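Long-range contacts in programmed cell death 6-interacting protein (Homo sapiens, PDB 5WA1), which concentrates and sorts cargo for multivesicular-body formation and acts in cytokinesis and membrane repair, represented here by its Bro1 domain bound to a CHMP4C peptide: residues Ile155-Asn160 with Lys172-Ala177; Ile26-Lys31 with Leu151-Ala156; Ile211-Ala216 with Val359-Val364; Asp162-Leu167 with Thr225-Lys230. One frame throughout, in Å; residues are numbered along the deposited sequence.

Contact 1 of 4, residues Ile155-Asn160 with Lys172-Ala177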
# COMPACT_ATOMS: atom_id res chain seq x y z
N ILE A 155 -9.55 0.43 0.62
CA ILE A 155 -10.18 1.61 1.21
C ILE A 155 -9.46 2.87 0.75
O ILE A 155 -10.09 3.88 0.41
CB ILE A 155 -10.21 1.49 2.74
CG1 ILE A 155 -11.12 0.34 3.17
CG2 ILE A 155 -10.62 2.81 3.38
CD1 ILE A 155 -11.03 -0.06 4.65
N ALA A 156 -8.13 2.84 0.73
CA ALA A 156 -7.37 4.01 0.30
C ALA A 156 -7.65 4.34 -1.16
O ALA A 156 -7.84 5.52 -1.51
CB ALA A 156 -5.87 3.76 0.50
N ALA A 157 -7.69 3.32 -2.02
CA ALA A 157 -7.93 3.53 -3.44
C ALA A 157 -9.33 4.06 -3.72
O ALA A 157 -9.56 4.62 -4.80
CB ALA A 157 -7.69 2.23 -4.20
N GLU A 158 -10.27 3.91 -2.78
CA GLU A 158 -11.63 4.38 -2.97
C GLU A 158 -11.84 5.82 -2.52
O GLU A 158 -12.94 6.35 -2.68
CB GLU A 158 -12.62 3.48 -2.21
CG GLU A 158 -13.24 2.40 -3.06
CD GLU A 158 -14.07 1.44 -2.25
OE1 GLU A 158 -14.75 0.59 -2.87
OE2 GLU A 158 -14.06 1.53 -1.01
N GLN A 159 -10.82 6.46 -1.96
CA GLN A 159 -11.03 7.77 -1.36
C GLN A 159 -11.16 8.84 -2.44
O GLN A 159 -10.53 8.76 -3.50
CB GLN A 159 -9.89 8.10 -0.41
CG GLN A 159 -9.83 7.15 0.78
CD GLN A 159 -11.17 7.05 1.50
OE1 GLN A 159 -11.75 8.06 1.89
NE2 GLN A 159 -11.67 5.82 1.65
N ASN A 160 -12.01 9.83 -2.17
CA ASN A 160 -12.13 11.00 -3.02
C ASN A 160 -10.92 11.89 -2.75
O ASN A 160 -10.79 12.46 -1.67
CB ASN A 160 -13.43 11.74 -2.74
CG ASN A 160 -13.51 13.09 -3.44
OD1 ASN A 160 -12.79 13.36 -4.41
ND2 ASN A 160 -14.40 13.95 -2.95
N LYS A 172 -2.89 7.65 5.16
CA LYS A 172 -2.74 6.80 6.33
C LYS A 172 -2.86 5.32 5.97
O LYS A 172 -2.06 4.50 6.43
CB LYS A 172 -3.78 7.19 7.39
CG LYS A 172 -3.61 6.53 8.75
CD LYS A 172 -4.40 7.28 9.83
CE LYS A 172 -4.14 8.79 9.74
NZ LYS A 172 -5.02 9.60 10.64
N HIS A 173 -3.82 4.97 5.11
CA HIS A 173 -4.04 3.56 4.80
C HIS A 173 -2.96 2.97 3.89
O HIS A 173 -2.59 1.80 4.04
CB HIS A 173 -5.43 3.38 4.19
CG HIS A 173 -6.53 3.37 5.21
ND1 HIS A 173 -6.72 4.40 6.11
CD2 HIS A 173 -7.50 2.46 5.48
CE1 HIS A 173 -7.76 4.12 6.88
NE2 HIS A 173 -8.24 2.95 6.52
N TYR A 174 -2.43 3.76 2.95
CA TYR A 174 -1.32 3.29 2.11
C TYR A 174 -0.07 3.05 2.94
O TYR A 174 0.65 2.07 2.72
CB TYR A 174 -1.02 4.28 0.99
CG TYR A 174 -1.99 4.24 -0.16
CD1 TYR A 174 -2.39 3.03 -0.72
CD2 TYR A 174 -2.49 5.42 -0.71
CE1 TYR A 174 -3.29 3.00 -1.78
CE2 TYR A 174 -3.38 5.40 -1.76
CZ TYR A 174 -3.78 4.18 -2.29
OH TYR A 174 -4.67 4.15 -3.34
N GLN A 175 0.21 3.92 3.92
CA GLN A 175 1.37 3.71 4.77
C GLN A 175 1.18 2.51 5.69
O GLN A 175 2.13 1.77 5.96
CB GLN A 175 1.68 4.97 5.56
CG GLN A 175 2.25 6.09 4.68
CD GLN A 175 2.49 7.35 5.47
OE1 GLN A 175 3.60 7.60 5.95
NE2 GLN A 175 1.44 8.15 5.64
N PHE A 176 -0.05 2.30 6.18
CA PHE A 176 -0.33 1.09 6.94
C PHE A 176 -0.13 -0.15 6.07
O PHE A 176 0.57 -1.09 6.47
CB PHE A 176 -1.76 1.12 7.49
CG PHE A 176 -2.19 -0.20 8.06
CD1 PHE A 176 -1.81 -0.56 9.34
CD2 PHE A 176 -2.89 -1.12 7.28
CE1 PHE A 176 -2.17 -1.82 9.86
CE2 PHE A 176 -3.24 -2.36 7.78
CZ PHE A 176 -2.88 -2.71 9.08
N ALA A 177 -0.74 -0.18 4.88
CA ALA A 177 -0.58 -1.33 4.00
C ALA A 177 0.88 -1.58 3.69
O ALA A 177 1.35 -2.73 3.72
CB ALA A 177 -1.39 -1.14 2.71
O HOH W 1 -6.28 6.60 -3.57
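I155, whose CG2 rests against the imidazole of H173, has its carbonyl O gripped by two donors. NE2 of Q159 comes to I155 O at 2.8 Å with a nearly straight N-H (166°), and the backbone N of E158 reaches the same oxygen from the opposite face of the carbonyl plane. NE2 stands well above that plane, while I155 O lies almost in the plane of the Q159 amide. The contact belongs to a helical hairpin of the Bro1 domain: helix 137-157 passes through a short link into helix 164-191, and the two pack against each other through small side chains and rings.

From helix 164-191, Y174 reaches across. Its CG is anti to its own carbonyl carbon (chi1 -77°), and the ring turns one face to A156, whose CB sits over its centre. This is a CH-pi contact, with A156 CB 3.5 Å from the centroid of the Y174 ring and only 11° off its normal. The hydroxyl carries on to A157, where Y174 OH approaches CA at 3.3 Å. A water ties it to the backbone, donating to A156 O at 2.8 Å and lying 2.9 Å from Y174 OH. M212, Q215 and A216 of helix 202-226 also touch Y174.

One residue earlier, H173 packs its CB on A156 CB at 3.7 Å. Its imidazole crosses the I155 side chain obliquely, bringing CD2 of H173 to 3.8 Å from I155 CG2.

Contact 2 of 4, residues Ile26-Lys31 with Leu151-Ala156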
# COMPACT_ATOMS: atom_id res chain seq x y z
N ILE A 26 -3.47 1.29 -7.47
CA ILE A 26 -3.40 -0.16 -7.35
C ILE A 26 -3.88 -0.55 -5.96
O ILE A 26 -3.49 0.07 -4.96
CB ILE A 26 -1.97 -0.65 -7.59
CG1 ILE A 26 -1.53 -0.32 -9.02
CG2 ILE A 26 -1.85 -2.17 -7.32
CD1 ILE A 26 -0.02 -0.39 -9.21
N SER A 27 -4.74 -1.57 -5.89
CA SER A 27 -5.13 -2.19 -4.64
C SER A 27 -5.02 -3.70 -4.80
O SER A 27 -4.85 -4.23 -5.90
CB SER A 27 -6.55 -1.79 -4.22
OG SER A 27 -7.49 -2.18 -5.20
N VAL A 28 -5.11 -4.41 -3.68
CA VAL A 28 -4.82 -5.83 -3.61
C VAL A 28 -6.09 -6.56 -3.20
O VAL A 28 -6.79 -6.13 -2.27
CB VAL A 28 -3.68 -6.12 -2.63
CG1 VAL A 28 -3.35 -7.61 -2.58
CG2 VAL A 28 -2.44 -5.31 -3.01
N GLN A 29 -6.40 -7.66 -3.89
CA GLN A 29 -7.53 -8.50 -3.50
C GLN A 29 -7.21 -9.28 -2.23
O GLN A 29 -6.06 -9.65 -1.98
CB GLN A 29 -7.90 -9.46 -4.64
CG GLN A 29 -8.40 -8.76 -5.89
CD GLN A 29 -9.72 -8.03 -5.66
OE1 GLN A 29 -9.75 -6.81 -5.47
NE2 GLN A 29 -10.82 -8.78 -5.69
N LEU A 30 -8.24 -9.52 -1.42
CA LEU A 30 -8.07 -10.26 -0.18
C LEU A 30 -7.95 -11.75 -0.46
O LEU A 30 -8.50 -12.27 -1.43
CB LEU A 30 -9.24 -9.99 0.77
CG LEU A 30 -9.22 -8.75 1.69
CD1 LEU A 30 -9.21 -7.45 0.91
CD2 LEU A 30 -10.40 -8.79 2.64
N LYS A 31 -7.22 -12.45 0.42
CA LYS A 31 -7.13 -13.90 0.34
C LYS A 31 -8.40 -14.53 0.91
O LYS A 31 -8.98 -14.03 1.87
CB LYS A 31 -5.90 -14.41 1.09
CG LYS A 31 -4.58 -13.88 0.54
CD LYS A 31 -3.40 -14.18 1.47
CE LYS A 31 -3.20 -15.68 1.70
NZ LYS A 31 -3.22 -16.49 0.45
N LEU A 151 -7.18 -4.95 2.38
CA LEU A 151 -8.40 -4.17 2.57
C LEU A 151 -8.07 -2.69 2.78
O LEU A 151 -8.77 -1.81 2.25
CB LEU A 151 -9.22 -4.74 3.74
CG LEU A 151 -10.56 -4.04 3.99
CD1 LEU A 151 -11.46 -4.14 2.77
CD2 LEU A 151 -11.28 -4.58 5.23
N ALA A 152 -6.99 -2.39 3.51
CA ALA A 152 -6.57 -1.00 3.66
C ALA A 152 -6.22 -0.37 2.32
O ALA A 152 -6.53 0.80 2.07
CB ALA A 152 -5.37 -0.91 4.61
N SER A 153 -5.57 -1.14 1.43
CA SER A 153 -5.25 -0.61 0.11
C SER A 153 -6.52 -0.35 -0.69
O SER A 153 -6.58 0.61 -1.46
CB SER A 153 -4.34 -1.58 -0.66
OG SER A 153 -5.08 -2.64 -1.25
N GLN A 154 -7.55 -1.18 -0.51
CA GLN A 154 -8.80 -0.97 -1.23
C GLN A 154 -9.55 0.25 -0.70
O GLN A 154 -10.13 1.01 -1.48
CB GLN A 154 -9.68 -2.21 -1.15
CG GLN A 154 -9.06 -3.44 -1.83
CD GLN A 154 -10.04 -4.60 -1.88
OE1 GLN A 154 -11.25 -4.40 -1.92
NE2 GLN A 154 -9.52 -5.83 -1.86
N ILE A 155 -9.55 0.43 0.62
CA ILE A 155 -10.18 1.61 1.21
C ILE A 155 -9.46 2.87 0.75
O ILE A 155 -10.09 3.88 0.41
CB ILE A 155 -10.21 1.49 2.74
CG1 ILE A 155 -11.12 0.34 3.17
CG2 ILE A 155 -10.62 2.81 3.38
CD1 ILE A 155 -11.03 -0.06 4.65
N ALA A 156 -8.13 2.84 0.73
CA ALA A 156 -7.37 4.01 0.30
C ALA A 156 -7.65 4.34 -1.16
O ALA A 156 -7.84 5.52 -1.51
CB ALA A 156 -5.87 3.76 0.50
O HOH W 2 -11.17 -8.52 -2.46
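Q154 leans over the backbone of V28, and its side chain can be followed atom by atom. CB is still on the helix, 4.4 Å from S27 CB. CG comes closer: it is 3.8 Å from S27 CB and 3.5 Å from V28 O. CD lies anti to CA (chi2 -173°), 3.6 Å from V28 O; beyond it the amide N reaches both V28 O and L30. At this tip, NE2 of Q154 donates to V28 O at 2.8 Å with 164° at the hydrogen. The oxygen lies close to the Q154 amide plane, whereas the donor is tilted 29° from the plane of the V28 carbonyl. The same NE2 meets L30 CD1 at 3.2 Å and also gives a hydrogen bond to a water 3.2 Å away, which accepts from L30 N as well.

This is how the N-terminal loop of the Bro1 domain, extended and without regular structure before helix 39-49, is pinned to the side of helix 137-157. V28 turns its side chain into the core, touching F120, F146, L208 and M212.

The second grip is S153. Its OG takes the N-H of V28 at 3.0 Å and also hydrogen-bonds to A150 O, one turn back in its own helix, so the hydroxyl serves loop and helix together. The S27 CB packs beside that same OG. Farther along, L30 CD1 lies against L151 CB, and the side chains of Q29 and Q154 cross at about a right angle, with their amide planes nearly parallel.

Contact 3 of 4, residues Ile211-Ala216 with Val359-Val364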
# COMPACT_ATOMS: atom_id res chain seq x y z
N ILE A 211 4.92 -0.59 -3.58
CA ILE A 211 3.83 0.02 -4.35
C ILE A 211 2.96 0.90 -3.44
O ILE A 211 2.58 2.02 -3.81
CB ILE A 211 2.99 -1.07 -5.03
CG1 ILE A 211 3.80 -1.78 -6.11
CG2 ILE A 211 1.69 -0.47 -5.60
CD1 ILE A 211 3.13 -3.03 -6.68
N MET A 212 2.63 0.40 -2.25
CA MET A 212 1.81 1.17 -1.33
C MET A 212 2.55 2.39 -0.82
O MET A 212 1.95 3.45 -0.61
CB MET A 212 1.37 0.29 -0.14
CG MET A 212 0.52 -0.91 -0.54
SD MET A 212 -1.00 -0.43 -1.38
CE MET A 212 -1.12 -1.67 -2.67
N LEU A 213 3.86 2.26 -0.60
CA LEU A 213 4.63 3.43 -0.20
C LEU A 213 4.65 4.49 -1.30
O LEU A 213 4.51 5.68 -1.02
CB LEU A 213 6.05 3.01 0.18
CG LEU A 213 6.86 4.08 0.91
CD1 LEU A 213 6.35 4.25 2.34
CD2 LEU A 213 8.34 3.73 0.90
N ALA A 214 4.81 4.06 -2.56
CA ALA A 214 4.75 5.00 -3.68
C ALA A 214 3.41 5.71 -3.74
O ALA A 214 3.34 6.91 -4.02
CB ALA A 214 4.99 4.27 -5.01
N GLN A 215 2.32 4.98 -3.50
CA GLN A 215 1.01 5.60 -3.61
C GLN A 215 0.77 6.54 -2.45
O GLN A 215 0.12 7.58 -2.63
CB GLN A 215 -0.06 4.51 -3.73
CG GLN A 215 0.10 3.83 -5.09
CD GLN A 215 -0.95 2.79 -5.46
OE1 GLN A 215 -1.21 2.60 -6.65
NE2 GLN A 215 -1.52 2.10 -4.47
N ALA A 216 1.31 6.24 -1.27
CA ALA A 216 1.26 7.19 -0.16
C ALA A 216 1.98 8.49 -0.52
O ALA A 216 1.46 9.58 -0.28
CB ALA A 216 1.86 6.57 1.10
N VAL A 359 6.63 9.93 3.57
CA VAL A 359 5.94 8.69 3.91
C VAL A 359 6.91 7.70 4.54
O VAL A 359 8.12 7.75 4.30
CB VAL A 359 5.25 8.08 2.68
CG1 VAL A 359 4.16 9.01 2.18
CG2 VAL A 359 6.27 7.81 1.58
N LYS A 360 6.35 6.81 5.36
CA LYS A 360 7.10 5.76 6.03
C LYS A 360 6.21 4.52 6.09
O LYS A 360 5.00 4.64 6.24
CB LYS A 360 7.52 6.20 7.44
CG LYS A 360 8.32 5.18 8.23
CD LYS A 360 9.70 4.95 7.63
CE LYS A 360 10.39 3.74 8.25
NZ LYS A 360 11.70 3.45 7.61
N SER A 361 6.82 3.34 5.94
CA SER A 361 6.08 2.10 6.15
C SER A 361 5.74 1.99 7.64
O SER A 361 6.65 1.96 8.48
CB SER A 361 6.90 0.90 5.69
OG SER A 361 7.18 0.97 4.30
N THR A 362 4.45 1.97 7.96
CA THR A 362 4.02 1.98 9.37
C THR A 362 4.33 0.64 10.02
O THR A 362 3.84 -0.39 9.56
CB THR A 362 2.53 2.28 9.46
OG1 THR A 362 2.23 3.49 8.74
CG2 THR A 362 2.09 2.43 10.92
N PRO A 363 5.12 0.61 11.09
CA PRO A 363 5.38 -0.67 11.76
C PRO A 363 4.12 -1.22 12.40
O PRO A 363 3.23 -0.47 12.83
CB PRO A 363 6.44 -0.32 12.81
CG PRO A 363 6.29 1.14 13.04
CD PRO A 363 5.83 1.73 11.73
N VAL A 364 4.01 -2.54 12.43
CA VAL A 364 2.87 -3.17 13.08
C VAL A 364 3.25 -3.41 14.54
O VAL A 364 4.24 -4.08 14.85
CB VAL A 364 2.42 -4.44 12.35
CG1 VAL A 364 2.41 -4.21 10.86
CG2 VAL A 364 3.24 -5.66 12.70
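V359 sets its two methyls against two residues one turn apart on helix 202-226, and this is the tight part of the contact. CG1 of V359 packs on A216 CB at 3.5 Å and comes equally near the A216 carbonyl carbon. CG2 takes the other partner, lying 3.6 Å from L213 CD1 and 3.8 Å from L213 CG. CG of L213 is anti to its backbone N (chi1 -167°), and from there CD1 reaches V359 CG2.

Toward S361 the fit becomes looser. L213 CD1 still touches the segment there, 3.7 Å from S361 N and 3.9 Å from S361 OG, but it meets backbone and hydroxyl rather than another apolar side chain. K360 turns its CB away from the helix and is exposed to solvent. No hydrogen bond crosses between the segments.

The segment 359-364 belongs to the extended C-terminal part of the Bro1 domain, which follows helix 319-340 and returns across the helical core, within the region that interacts with CHMP4 proteins. It runs beside helix 164-191, where T362 pairs with Q175 through the backbone and S361 OG bonds to S178 OG, while Y244 of helix 231-252 touches both L213 and V359.

Contact 4 of 4, residues Asp162-Leu167 with Thr225-Lys230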
# COMPACT_ATOMS: atom_id res chain seq x y z
N ASP A 162 -10.20 14.63 -4.19
CA ASP A 162 -10.57 16.04 -4.28
C ASP A 162 -11.04 16.58 -2.93
O ASP A 162 -11.55 17.70 -2.84
CB ASP A 162 -11.66 16.22 -5.34
CG ASP A 162 -11.95 17.68 -5.67
OD1 ASP A 162 -11.06 18.35 -6.23
OD2 ASP A 162 -13.07 18.14 -5.37
N ASN A 163 -10.86 15.80 -1.87
CA ASN A 163 -11.28 16.16 -0.53
C ASN A 163 -10.14 15.88 0.43
O ASN A 163 -9.48 14.84 0.34
CB ASN A 163 -12.54 15.39 -0.12
CG ASN A 163 -12.88 15.57 1.33
OD1 ASN A 163 -12.29 14.93 2.19
ND2 ASN A 163 -13.84 16.45 1.61
N ASP A 164 -9.91 16.81 1.37
CA ASP A 164 -8.73 16.72 2.22
C ASP A 164 -8.81 15.52 3.15
O ASP A 164 -7.79 14.86 3.41
CB ASP A 164 -8.55 18.01 3.02
CG ASP A 164 -7.23 18.04 3.77
OD1 ASP A 164 -6.18 18.23 3.12
OD2 ASP A 164 -7.24 17.88 5.01
N GLU A 165 -10.00 15.23 3.66
CA GLU A 165 -10.16 14.07 4.54
C GLU A 165 -9.96 12.77 3.77
O GLU A 165 -9.34 11.83 4.29
CB GLU A 165 -11.54 14.11 5.20
CG GLU A 165 -11.68 13.22 6.42
CD GLU A 165 -10.56 13.41 7.42
OE1 GLU A 165 -9.71 12.50 7.53
OE2 GLU A 165 -10.51 14.47 8.07
N GLY A 166 -10.46 12.69 2.54
CA GLY A 166 -10.18 11.54 1.70
C GLY A 166 -8.70 11.36 1.43
O GLY A 166 -8.18 10.24 1.45
N LEU A 167 -7.99 12.47 1.16
CA LEU A 167 -6.55 12.39 0.97
C LEU A 167 -5.85 11.86 2.22
O LEU A 167 -4.95 11.02 2.14
CB LEU A 167 -6.00 13.77 0.59
CG LEU A 167 -6.23 14.24 -0.85
CD1 LEU A 167 -6.03 15.75 -0.95
CD2 LEU A 167 -5.31 13.50 -1.82
N THR A 225 -0.39 19.80 -4.11
CA THR A 225 -0.96 20.50 -5.26
C THR A 225 -2.28 21.15 -4.90
O THR A 225 -2.55 22.29 -5.29
CB THR A 225 -1.15 19.53 -6.43
OG1 THR A 225 0.12 18.99 -6.81
CG2 THR A 225 -1.75 20.26 -7.63
N ARG A 226 -3.12 20.43 -4.15
CA ARG A 226 -4.44 20.93 -3.81
C ARG A 226 -4.34 22.15 -2.89
O ARG A 226 -5.09 23.13 -3.07
CB ARG A 226 -5.25 19.81 -3.15
CG ARG A 226 -6.68 20.18 -2.83
CD ARG A 226 -7.49 18.95 -2.47
NE ARG A 226 -8.90 19.27 -2.36
CZ ARG A 226 -9.48 19.74 -1.25
NH1 ARG A 226 -8.76 19.95 -0.16
NH2 ARG A 226 -10.77 20.01 -1.25
N ASP A 227 -3.43 22.12 -1.93
CA ASP A 227 -3.18 23.22 -1.01
C ASP A 227 -2.37 24.35 -1.63
O ASP A 227 -2.06 25.33 -0.93
CB ASP A 227 -2.47 22.71 0.25
CG ASP A 227 -3.38 21.87 1.13
OD1 ASP A 227 -4.50 21.53 0.70
OD2 ASP A 227 -2.97 21.56 2.27
N LYS A 228 -2.00 24.24 -2.90
CA LYS A 228 -1.26 25.28 -3.62
C LYS A 228 0.07 25.60 -2.94
O LYS A 228 0.40 26.75 -2.69
CB LYS A 228 -2.11 26.54 -3.78
CG LYS A 228 -3.47 26.33 -4.42
CD LYS A 228 -3.36 26.14 -5.93
CE LYS A 228 -4.74 25.96 -6.56
NZ LYS A 228 -5.68 27.06 -6.17
N MET A 229 0.84 24.55 -2.64
CA MET A 229 2.14 24.74 -2.01
C MET A 229 3.16 25.25 -3.04
O MET A 229 2.89 25.31 -4.25
CB MET A 229 2.61 23.44 -1.36
CG MET A 229 1.74 23.02 -0.17
SD MET A 229 2.42 21.66 0.81
CE MET A 229 3.70 22.54 1.72
N LYS A 230 4.34 25.62 -2.55
CA LYS A 230 5.39 26.13 -3.43
C LYS A 230 5.73 25.10 -4.49
O LYS A 230 5.85 23.91 -4.21
CB LYS A 230 6.65 26.47 -2.63
CG LYS A 230 6.51 27.63 -1.64
CD LYS A 230 7.79 27.79 -0.81
CE LYS A 230 7.69 28.97 0.14
NZ LYS A 230 8.89 29.10 1.02
O HOH W 3 -5.94 19.40 0.85
O HOH W 4 -12.41 19.22 1.23
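The N-cap of helix 164-191 faces the C-terminal end of helix 202-226 here, with R226 laid across N163 and D164. N163 is the cap: its OD1 takes the N-H of G166 at 2.9 Å, in the carbonyl plane and on a lone pair, and receives a weak bond from E165 N. On the other side, K228 has positive phi and forms a Schellman motif.

R226 is extended from CG to NE, with CG anti to the backbone N (chi1 -176°). Its CD touches L167 CD1 at 3.8 Å. Beyond that, one face of the guanidinium receives D164 N, 3.6 Å above its plane, and N163 CA, both offset toward the rim. D162 O stands obliquely to the group, 2.9 Å from R226 NH2.

The site lies at the bound CHMP4C peptide: L167 packs on an aromatic side chain of the peptide, and K230 NZ makes a salt bridge to an acidic side chain of the peptide. D164 and D227 bring like charges close together; K223 makes salt bridges to both, which probably offsets the repulsion. Between them a water donates to D164 OD1 at 2.6 Å and to D227 OD1 at 2.6 Å, and accepts from R226 NH1 at 3.0 Å, in the guanidinium plane at its edge.

Overall arrangement
Contacts 1, 2 and 3 cluster in the middle of the Bro1 domain, while contact 4 lies farther out, beside the CHMP4C peptide; K172, in contact 1, also bonds weakly to the peptide backbone. Contacts 1 and 2 have centres about 8 Å apart; their segments overlap at I155 and A156, but S153 and Q154 meet the N-terminal loop while I155 and A156 meet helix 164-191. Contact 3 lies about 10 Å from contact 1, centre to centre, and Q175 OE1 joins them, 2.9 Å from K360 N. Q215 OE1, 2.7 Å from I26 N, joins contacts 3 and 2. Contact 4 is centred about 15 Å from contact 1's centre, touching it where Q159 CB packs on G166 O.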